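Local coordinates for putative glycosyltransferase (Mannosyltransferase) involved in glycosylating the PBCV-1 major capsid protein (Paramecium bursaria Chlorella virus 1, PDB 2P6W) that probably transfers a sugar from a nucleotide-sugar donor during glycosylation of the viral major capsid protein, this N-terminal domain binding UDP-glucose and manganese, at residues A[6-18]-A[70-82]. Numbering follows the deposited sequence.
Sequences PCITILSGHFPKE and FPSTEWFLWLDSD. With MN (manganese (II) ion), chain B.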
ATOM      1  N   PRO A   6      -5.845  -7.302  15.533  1.00 30.23           N
ATOM      2  CA  PRO A   6      -4.679  -6.491  15.871  1.00 29.47           C
ATOM      3  C   PRO A   6      -4.929  -5.026  15.623  1.00 28.97           C
ATOM      4  O   PRO A   6      -5.825  -4.674  14.872  1.00 29.02           O
ATOM      5  CB  PRO A   6      -3.602  -6.988  14.897  1.00 29.94           C
ATOM      6  CG  PRO A   6      -4.359  -7.549  13.759  1.00 30.37           C
ATOM      7  CD  PRO A   6      -5.599  -8.141  14.348  1.00 30.44           C
ATOM      8  N   CYS A   7      -4.128  -4.186  16.259  1.00 27.72           N
ATOM      9  CA  CYS A   7      -4.174  -2.762  16.034  1.00 26.31           C
ATOM     10  C   CYS A   7      -3.554  -2.486  14.668  1.00 25.32           C
ATOM     11  O   CYS A   7      -2.362  -2.744  14.455  1.00 24.32           O
ATOM     12  CB  CYS A   7      -3.399  -2.039  17.122  1.00 27.09           C
ATOM     13  SG  CYS A   7      -3.350  -0.278  16.879  1.00 29.30           S
ATOM     14  N   ILE A   8      -4.377  -1.983  13.747  1.00 23.35           N
ATOM     15  CA  ILE A   8      -3.933  -1.688  12.379  1.00 22.51           C
ATOM     16  C   ILE A   8      -3.967  -0.189  12.121  1.00 21.44           C
ATOM     17  O   ILE A   8      -4.942   0.474  12.485  1.00 22.30           O
ATOM     18  CB  ILE A   8      -4.832  -2.409  11.370  1.00 22.20           C
ATOM     19  CG1 ILE A   8      -4.632  -3.919  11.490  1.00 23.72           C
ATOM     20  CG2 ILE A   8      -4.570  -1.925   9.909  1.00 22.80           C
ATOM     21  CD1 ILE A   8      -5.758  -4.744  10.857  1.00 24.60           C
ATOM     22  N   THR A   9      -2.907   0.337  11.494  1.00 21.19           N
ATOM     23  CA  THR A   9      -2.871   1.721  11.034  1.00 20.59           C
ATOM     24  C   THR A   9      -2.739   1.693   9.525  1.00 20.69           C
ATOM     25  O   THR A   9      -1.764   1.147   9.003  1.00 20.46           O
ATOM     26  CB  THR A   9      -1.658   2.473  11.616  1.00 21.38           C
ATOM     27  OG1 THR A   9      -1.829   2.610  13.032  1.00 21.39           O
ATOM     28  CG2 THR A   9      -1.481   3.866  10.984  1.00 21.26           C
ATOM     29  N   ILE A  10      -3.726   2.241   8.829  1.00 20.39           N
ATOM     30  CA  ILE A  10      -3.616   2.376   7.386  1.00 20.19           C
ATOM     31  C   ILE A  10      -2.959   3.709   7.123  1.00 21.07           C
ATOM     32  O   ILE A  10      -3.312   4.709   7.757  1.00 22.52           O
ATOM     33  CB  ILE A  10      -4.990   2.284   6.687  1.00 20.77           C
ATOM     34  CG1 ILE A  10      -5.671   0.973   7.103  1.00 21.38           C
ATOM     35  CG2 ILE A  10      -4.832   2.418   5.146  1.00 21.98           C
ATOM     36  CD1 ILE A  10      -6.960   0.657   6.395  1.00 22.08           C
ATOM     37  N   LEU A  11      -2.011   3.713   6.196  1.00 20.04           N
ATOM     38  CA  LEU A  11      -1.329   4.955   5.830  1.00 20.54           C
ATOM     39  C   LEU A  11      -1.286   5.127   4.326  1.00 20.22           C
ATOM     40  O   LEU A  11      -1.242   4.161   3.560  1.00 20.41           O
ATOM     41  CB  LEU A  11       0.085   5.047   6.424  1.00 21.33           C
ATOM     42  CG  LEU A  11       1.063   3.943   6.020  1.00 22.12           C
ATOM     43  CD1 LEU A  11       2.464   4.499   5.850  1.00 23.64           C
ATOM     44  CD2 LEU A  11       1.075   2.840   7.053  1.00 23.85           C
ATOM     45  N   SER A  12      -1.281   6.396   3.919  1.00 20.91           N
ATOM     46  CA  SER A  12      -1.168   6.750   2.515  1.00 20.63           C
ATOM     47  C   SER A  12      -0.727   8.190   2.459  1.00 20.90           C
ATOM     48  O   SER A  12      -0.326   8.769   3.490  1.00 20.42           O
ATOM     49  CB  SER A  12      -2.517   6.577   1.807  1.00 21.04           C
ATOM     50  OG  SER A  12      -2.395   6.693   0.388  1.00 20.28           O
ATOM     51  N   GLY A  13      -0.816   8.784   1.276  1.00 20.80           N
ATOM     52  CA  GLY A  13      -0.488  10.203   1.141  1.00 21.25           C
ATOM     53  C   GLY A  13      -0.601  10.611  -0.295  1.00 21.86           C
ATOM     54  O   GLY A  13      -0.601   9.755  -1.185  1.00 22.90           O
ATOM     55  N   HIS A  14      -0.713  11.920  -0.521  1.00 21.80           N
ATOM     56  CA  HIS A  14      -0.724  12.472  -1.876  1.00 21.78           C
ATOM     57  C   HIS A  14      -0.456  13.954  -1.822  1.00 21.39           C
ATOM     58  O   HIS A  14      -0.881  14.631  -0.892  1.00 22.27           O
ATOM     59  CB  HIS A  14      -2.050  12.248  -2.594  1.00 21.96           C
ATOM     60  CG  HIS A  14      -1.941  12.412  -4.079  1.00 22.75           C
ATOM     61  ND1 HIS A  14      -1.583  11.376  -4.917  1.00 23.76           N
ATOM     62  CD2 HIS A  14      -2.082  13.505  -4.869  1.00 24.20           C
ATOM     63  CE1 HIS A  14      -1.537  11.817  -6.162  1.00 24.46           C
ATOM     64  NE2 HIS A  14      -1.826  13.109  -6.159  1.00 23.15           N
ATOM     65  N   PHE A  15       0.252  14.434  -2.830  1.00 21.83           N
ATOM     66  CA  PHE A  15       0.394  15.859  -3.088  1.00 22.25           C
ATOM     67  C   PHE A  15       0.309  16.059  -4.607  1.00 22.60           C
ATOM     68  O   PHE A  15       0.920  15.292  -5.354  1.00 22.99           O
ATOM     69  CB  PHE A  15       1.750  16.353  -2.585  1.00 22.62           C
ATOM     70  CG  PHE A  15       1.958  17.826  -2.769  1.00 23.44           C
ATOM     71  CD1 PHE A  15       2.546  18.313  -3.937  1.00 23.67           C
ATOM     72  CD2 PHE A  15       1.569  18.720  -1.787  1.00 22.67           C
ATOM     73  CE1 PHE A  15       2.738  19.688  -4.126  1.00 24.05           C
ATOM     74  CE2 PHE A  15       1.763  20.100  -1.965  1.00 24.40           C
ATOM     75  CZ  PHE A  15       2.348  20.571  -3.138  1.00 24.13           C
ATOM     76  N   PRO A  16      -0.430  17.103  -5.074  1.00 22.67           N
ATOM     77  CA  PRO A  16      -1.161  18.165  -4.374  1.00 23.32           C
ATOM     78  C   PRO A  16      -2.629  17.853  -4.067  1.00 23.64           C
ATOM     79  O   PRO A  16      -3.182  16.832  -4.540  1.00 23.40           O
ATOM     80  CB  PRO A  16      -1.095  19.325  -5.373  1.00 23.04           C
ATOM     81  CG  PRO A  16      -1.223  18.610  -6.722  1.00 22.88           C
ATOM     82  CD  PRO A  16      -0.525  17.269  -6.538  1.00 22.68           C
ATOM     83  N   LYS A  17      -3.271  18.743  -3.303  1.00 23.94           N
ATOM     84  CA  LYS A  17      -4.653  18.508  -2.897  1.00 24.93           C
ATOM     85  C   LYS A  17      -5.625  18.677  -4.059  1.00 24.25           C
ATOM     86  O   LYS A  17      -6.790  18.281  -3.949  1.00 24.63           O
ATOM     87  CB  LYS A  17      -5.051  19.403  -1.724  1.00 25.30           C
ATOM     88  CG  LYS A  17      -5.087  20.889  -2.055  1.00 28.24           C
ATOM     89  CD  LYS A  17      -5.434  21.708  -0.815  1.00 31.08           C
ATOM     90  CE  LYS A  17      -5.215  23.205  -1.048  1.00 33.86           C
ATOM     91  NZ  LYS A  17      -5.871  23.691  -2.278  1.00 33.84           N
ATOM     92  N   GLU A  18      -5.145  19.264  -5.163  1.00 24.18           N
ATOM     93  CA  GLU A  18      -5.986  19.501  -6.349  1.00 23.51           C
ATOM     94  C   GLU A  18      -6.313  18.220  -7.128  1.00 23.45           C
ATOM     95  O   GLU A  18      -7.180  18.226  -8.015  1.00 23.02           O
ATOM     96  CB  GLU A  18      -5.335  20.531  -7.293  1.00 23.64           C
ATOM     97  CG  GLU A  18      -5.496  21.988  -6.842  1.00 25.20           C
ATOM     98  CD  GLU A  18      -4.646  22.352  -5.632  1.00 25.82           C
ATOM     99  OE1 GLU A  18      -3.552  21.774  -5.477  1.00 26.42           O
ATOM    100  OE2 GLU A  18      -5.065  23.242  -4.848  1.00 28.55           O
ATOM    101  N   PHE A  70       1.090   6.871  15.768  1.00 24.28           N
ATOM    102  CA  PHE A  70       0.345   5.728  16.316  1.00 24.17           C
ATOM    103  C   PHE A  70       1.305   4.661  16.858  1.00 24.61           C
ATOM    104  O   PHE A  70       1.444   3.578  16.289  1.00 24.20           O
ATOM    105  CB  PHE A  70      -0.633   5.157  15.272  1.00 24.22           C
ATOM    106  CG  PHE A  70      -1.634   6.166  14.772  1.00 24.19           C
ATOM    107  CD1 PHE A  70      -2.668   6.606  15.597  1.00 25.95           C
ATOM    108  CD2 PHE A  70      -1.523   6.710  13.496  1.00 24.65           C
ATOM    109  CE1 PHE A  70      -3.583   7.570  15.154  1.00 24.09           C
ATOM    110  CE2 PHE A  70      -2.451   7.667  13.038  1.00 23.90           C
ATOM    111  CZ  PHE A  70      -3.488   8.087  13.876  1.00 23.89           C
ATOM    112  N   PRO A  71       1.952   4.956  17.993  1.00 24.96           N
ATOM    113  CA  PRO A  71       2.959   4.029  18.514  1.00 25.77           C
ATOM    114  C   PRO A  71       2.449   2.635  18.928  1.00 25.77           C
ATOM    115  O   PRO A  71       3.259   1.706  19.014  1.00 26.32           O
ATOM    116  CB  PRO A  71       3.550   4.789  19.710  1.00 25.90           C
ATOM    117  CG  PRO A  71       2.496   5.740  20.113  1.00 26.65           C
ATOM    118  CD  PRO A  71       1.806   6.148  18.850  1.00 25.10           C
ATOM    119  N   SER A  72       1.145   2.476  19.160  1.00 25.60           N
ATOM    120  CA  SER A  72       0.602   1.173  19.571  1.00 25.83           C
ATOM    121  C   SER A  72       0.323   0.231  18.391  1.00 25.40           C
ATOM    122  O   SER A  72      -0.144  -0.898  18.583  1.00 25.10           O
ATOM    123  CB  SER A  72      -0.660   1.361  20.419  1.00 26.55           C
ATOM    124  OG  SER A  72      -0.328   2.044  21.617  1.00 29.47           O
ATOM    125  N   THR A  73       0.592   0.706  17.177  1.00 24.53           N
ATOM    126  CA  THR A  73       0.341  -0.084  15.955  1.00 23.56           C
ATOM    127  C   THR A  73       1.054  -1.428  15.970  1.00 23.41           C
ATOM    128  O   THR A  73       2.225  -1.507  16.331  1.00 23.63           O
ATOM    129  CB  THR A  73       0.788   0.682  14.697  1.00 23.66           C
ATOM    130  OG1 THR A  73       0.187   1.984  14.681  1.00 22.56           O
ATOM    131  CG2 THR A  73       0.378  -0.076  13.428  1.00 23.36           C
ATOM    132  N   GLU A  74       0.337  -2.491  15.599  1.00 23.25           N
ATOM    133  CA  GLU A  74       0.953  -3.794  15.358  1.00 23.69           C
ATOM    134  C   GLU A  74       1.203  -4.025  13.880  1.00 23.13           C
ATOM    135  O   GLU A  74       2.272  -4.501  13.503  1.00 22.85           O
ATOM    136  CB  GLU A  74       0.075  -4.911  15.894  1.00 24.14           C
ATOM    137  CG  GLU A  74      -0.100  -4.862  17.394  1.00 28.64           C
ATOM    138  CD  GLU A  74      -1.082  -5.904  17.864  1.00 32.87           C
ATOM    139  OE1 GLU A  74      -0.680  -7.086  17.900  1.00 36.62           O
ATOM    140  OE2 GLU A  74      -2.247  -5.537  18.165  1.00 32.89           O
ATOM    141  N   TRP A  75       0.203  -3.703  13.056  1.00 23.20           N
ATOM    142  CA  TRP A  75       0.330  -3.811  11.598  1.00 22.20           C
ATOM    143  C   TRP A  75       0.128  -2.476  10.912  1.00 22.19           C
ATOM    144  O   TRP A  75      -0.891  -1.809  11.141  1.00 21.98           O
ATOM    145  CB  TRP A  75      -0.696  -4.786  11.021  1.00 23.84           C
ATOM    146  CG  TRP A  75      -0.311  -6.214  11.247  1.00 24.94           C
ATOM    147  CD1 TRP A  75      -0.792  -7.051  12.211  1.00 26.83           C
ATOM    148  CD2 TRP A  75       0.653  -6.965  10.508  1.00 25.94           C
ATOM    149  NE1 TRP A  75      -0.180  -8.274  12.122  1.00 27.20           N
ATOM    150  CE2 TRP A  75       0.706  -8.256  11.081  1.00 26.43           C
ATOM    151  CE3 TRP A  75       1.478  -6.678   9.423  1.00 24.89           C
ATOM    152  CZ2 TRP A  75       1.549  -9.257  10.594  1.00 26.44           C
ATOM    153  CZ3 TRP A  75       2.328  -7.691   8.943  1.00 25.55           C
ATOM    154  CH2 TRP A  75       2.350  -8.948   9.531  1.00 26.51           C
ATOM    155  N   PHE A  76       1.091  -2.102  10.073  1.00 20.77           N
ATOM    156  CA  PHE A  76       0.980  -0.915   9.219  1.00 21.02           C
ATOM    157  C   PHE A  76       0.557  -1.390   7.850  1.00 22.07           C
ATOM    158  O   PHE A  76       1.065  -2.395   7.358  1.00 23.08           O
ATOM    159  CB  PHE A  76       2.322  -0.191   9.111  1.00 20.78           C
ATOM    160  CG  PHE A  76       2.762   0.412  10.412  1.00 20.13           C
ATOM    161  CD1 PHE A  76       2.356   1.697  10.772  1.00 19.73           C
ATOM    162  CD2 PHE A  76       3.564  -0.319  11.287  1.00 19.84           C
ATOM    163  CE1 PHE A  76       2.744   2.245  11.982  1.00 20.28           C
ATOM    164  CE2 PHE A  76       3.960   0.233  12.514  1.00 21.96           C
ATOM    165  CZ  PHE A  76       3.539   1.520  12.857  1.00 21.83           C
ATOM    166  N   LEU A  77      -0.391  -0.685   7.246  1.00 21.27           N
ATOM    167  CA  LEU A  77      -0.867  -1.061   5.920  1.00 21.18           C
ATOM    168  C   LEU A  77      -0.695   0.151   5.009  1.00 21.07           C
ATOM    169  O   LEU A  77      -1.406   1.141   5.160  1.00 21.40           O
ATOM    170  CB  LEU A  77      -2.343  -1.499   5.989  1.00 21.26           C
ATOM    171  CG  LEU A  77      -3.030  -1.740   4.643  1.00 21.44           C
ATOM    172  CD1 LEU A  77      -2.250  -2.761   3.804  1.00 21.98           C
ATOM    173  CD2 LEU A  77      -4.462  -2.198   4.838  1.00 22.12           C
ATOM    174  N   TRP A  78       0.255   0.076   4.078  1.00 20.37           N
ATOM    175  CA  TRP A  78       0.426   1.125   3.070  1.00 19.99           C
ATOM    176  C   TRP A  78      -0.558   0.901   1.924  1.00 20.61           C
ATOM    177  O   TRP A  78      -0.619  -0.214   1.405  1.00 21.09           O
ATOM    178  CB  TRP A  78       1.851   1.095   2.476  1.00 20.59           C
ATOM    179  CG  TRP A  78       1.915   1.968   1.269  1.00 21.03           C
ATOM    180  CD1 TRP A  78       1.796   1.589  -0.041  1.00 20.83           C
ATOM    181  CD2 TRP A  78       2.006   3.400   1.261  1.00 20.22           C
ATOM    182  NE1 TRP A  78       1.821   2.695  -0.862  1.00 21.36           N
ATOM    183  CE2 TRP A  78       1.961   3.817  -0.087  1.00 22.03           C
ATOM    184  CE3 TRP A  78       2.130   4.373   2.265  1.00 20.00           C
ATOM    185  CZ2 TRP A  78       2.023   5.169  -0.460  1.00 20.74           C
ATOM    186  CZ3 TRP A  78       2.209   5.724   1.892  1.00 20.94           C
ATOM    187  CH2 TRP A  78       2.145   6.105   0.540  1.00 20.21           C
ATOM    188  N   LEU A  79      -1.292   1.946   1.531  1.00 19.98           N
ATOM    189  CA  LEU A  79      -2.099   1.936   0.303  1.00 19.78           C
ATOM    190  C   LEU A  79      -1.690   3.097  -0.586  1.00 20.08           C
ATOM    191  O   LEU A  79      -1.657   4.257  -0.123  1.00 20.41           O
ATOM    192  CB  LEU A  79      -3.587   2.123   0.634  1.00 19.46           C
ATOM    193  CG  LEU A  79      -4.227   1.107   1.570  1.00 19.86           C
ATOM    194  CD1 LEU A  79      -5.697   1.466   1.767  1.00 21.87           C
ATOM    195  CD2 LEU A  79      -4.064  -0.339   1.108  1.00 21.76           C
ATOM    196  N   ASP A  80      -1.392   2.814  -1.857  1.00 20.09           N
ATOM    197  CA  ASP A  80      -1.159   3.891  -2.841  1.00 20.26           C
ATOM    198  C   ASP A  80      -2.371   4.812  -2.845  1.00 20.32           C
ATOM    199  O   ASP A  80      -3.491   4.372  -2.561  1.00 19.55           O
ATOM    200  CB  ASP A  80      -1.028   3.335  -4.263  1.00 20.56           C
ATOM    201  CG  ASP A  80       0.325   2.708  -4.546  1.00 21.98           C
ATOM    202  OD1 ASP A  80       1.189   2.680  -3.643  1.00 21.58           O
ATOM    203  OD2 ASP A  80       0.510   2.239  -5.692  1.00 20.79           O
ATOM    204  N   SER A  81      -2.177   6.076  -3.198  1.00 19.64           N
ATOM    205  CA  SER A  81      -3.320   6.982  -3.320  1.00 20.26           C
ATOM    206  C   SER A  81      -4.240   6.627  -4.494  1.00 20.53           C
ATOM    207  O   SER A  81      -5.336   7.197  -4.623  1.00 20.33           O
ATOM    208  CB  SER A  81      -2.854   8.441  -3.433  1.00 20.64           C
ATOM    209  OG  SER A  81      -1.937   8.584  -4.512  1.00 21.51           O
ATOM    210  N   ASP A  82      -3.821   5.670  -5.321  1.00 20.41           N
ATOM    211  CA  ASP A  82      -4.665   5.182  -6.408  1.00 20.18           C
ATOM    212  C   ASP A  82      -5.366   3.851  -6.016  1.00 20.58           C
ATOM    213  O   ASP A  82      -5.891   3.131  -6.863  1.00 20.68           O
ATOM    214  CB  ASP A  82      -3.859   5.068  -7.689  1.00 20.90           C
ATOM    215  CG  ASP A  82      -2.469   4.497  -7.460  1.00 23.57           C
ATOM    216  OD1 ASP A  82      -1.503   5.291  -7.323  1.00 25.23           O
ATOM    217  OD2 ASP A  82      -2.332   3.263  -7.410  1.00 26.01           O
TER
HETATM  218 MN    MN B 214      -0.515   2.286  -7.584  1.00 22.11          MN
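C7 O is gripped by two backbone donors: W75 N meets it nearly head-on, at a C=O...N angle of 161°, and E74 N reaches it from 2.9 Å with a more bent N-H. E74 then returns its carboxylate to the same residue, OE2 lying 3.0 Å from C7 N, which approaches from above the carboxylate plane. From here strands 8-13 and 75-79 run parallel, their directions 27° apart, joined by the hydrogen bonds T9 N to W75 O, L77 N to T9 O, L11 N to L77 O and L79 N to L11 O.

On the face shared by T9, L11, F76 and W78, T9 OG1 and T73 OG1 lie 2.7 Å apart. T73 OG1 donates to F70 O, which T73 N also reaches, and the two bonds probably help hold the turn before strand 75-79. With chi1 at 60°, L11 swings CD1 to the ring edge of W78, 3.6 Å from CE3, while CD2 packs on F76 CB. Helix 59-69 packs here through I62 and I63. On the other face, I10 CG2 touches L79 CD1 at 3.6 Å.

At the strands' C-terminal ends, S12 OG donates to L79 O over 2.6 Å; beyond them H14 ND1 pairs with S81 OG at 2.8 Å, tying the loop carrying UDP-binding G13 and F15 to S81, the middle residue of the DxD motif of this GT-A-type domain. W78 NE1 donates, close to its ring plane, to the anti lone pair of D80 OD1, which also salt-bridges R59; D80 OD2 and D82 OD2 bind manganese, together with H195. Holding OD1 this way probably fixes the carboxylate's rotation, with OD2 turned to the metal.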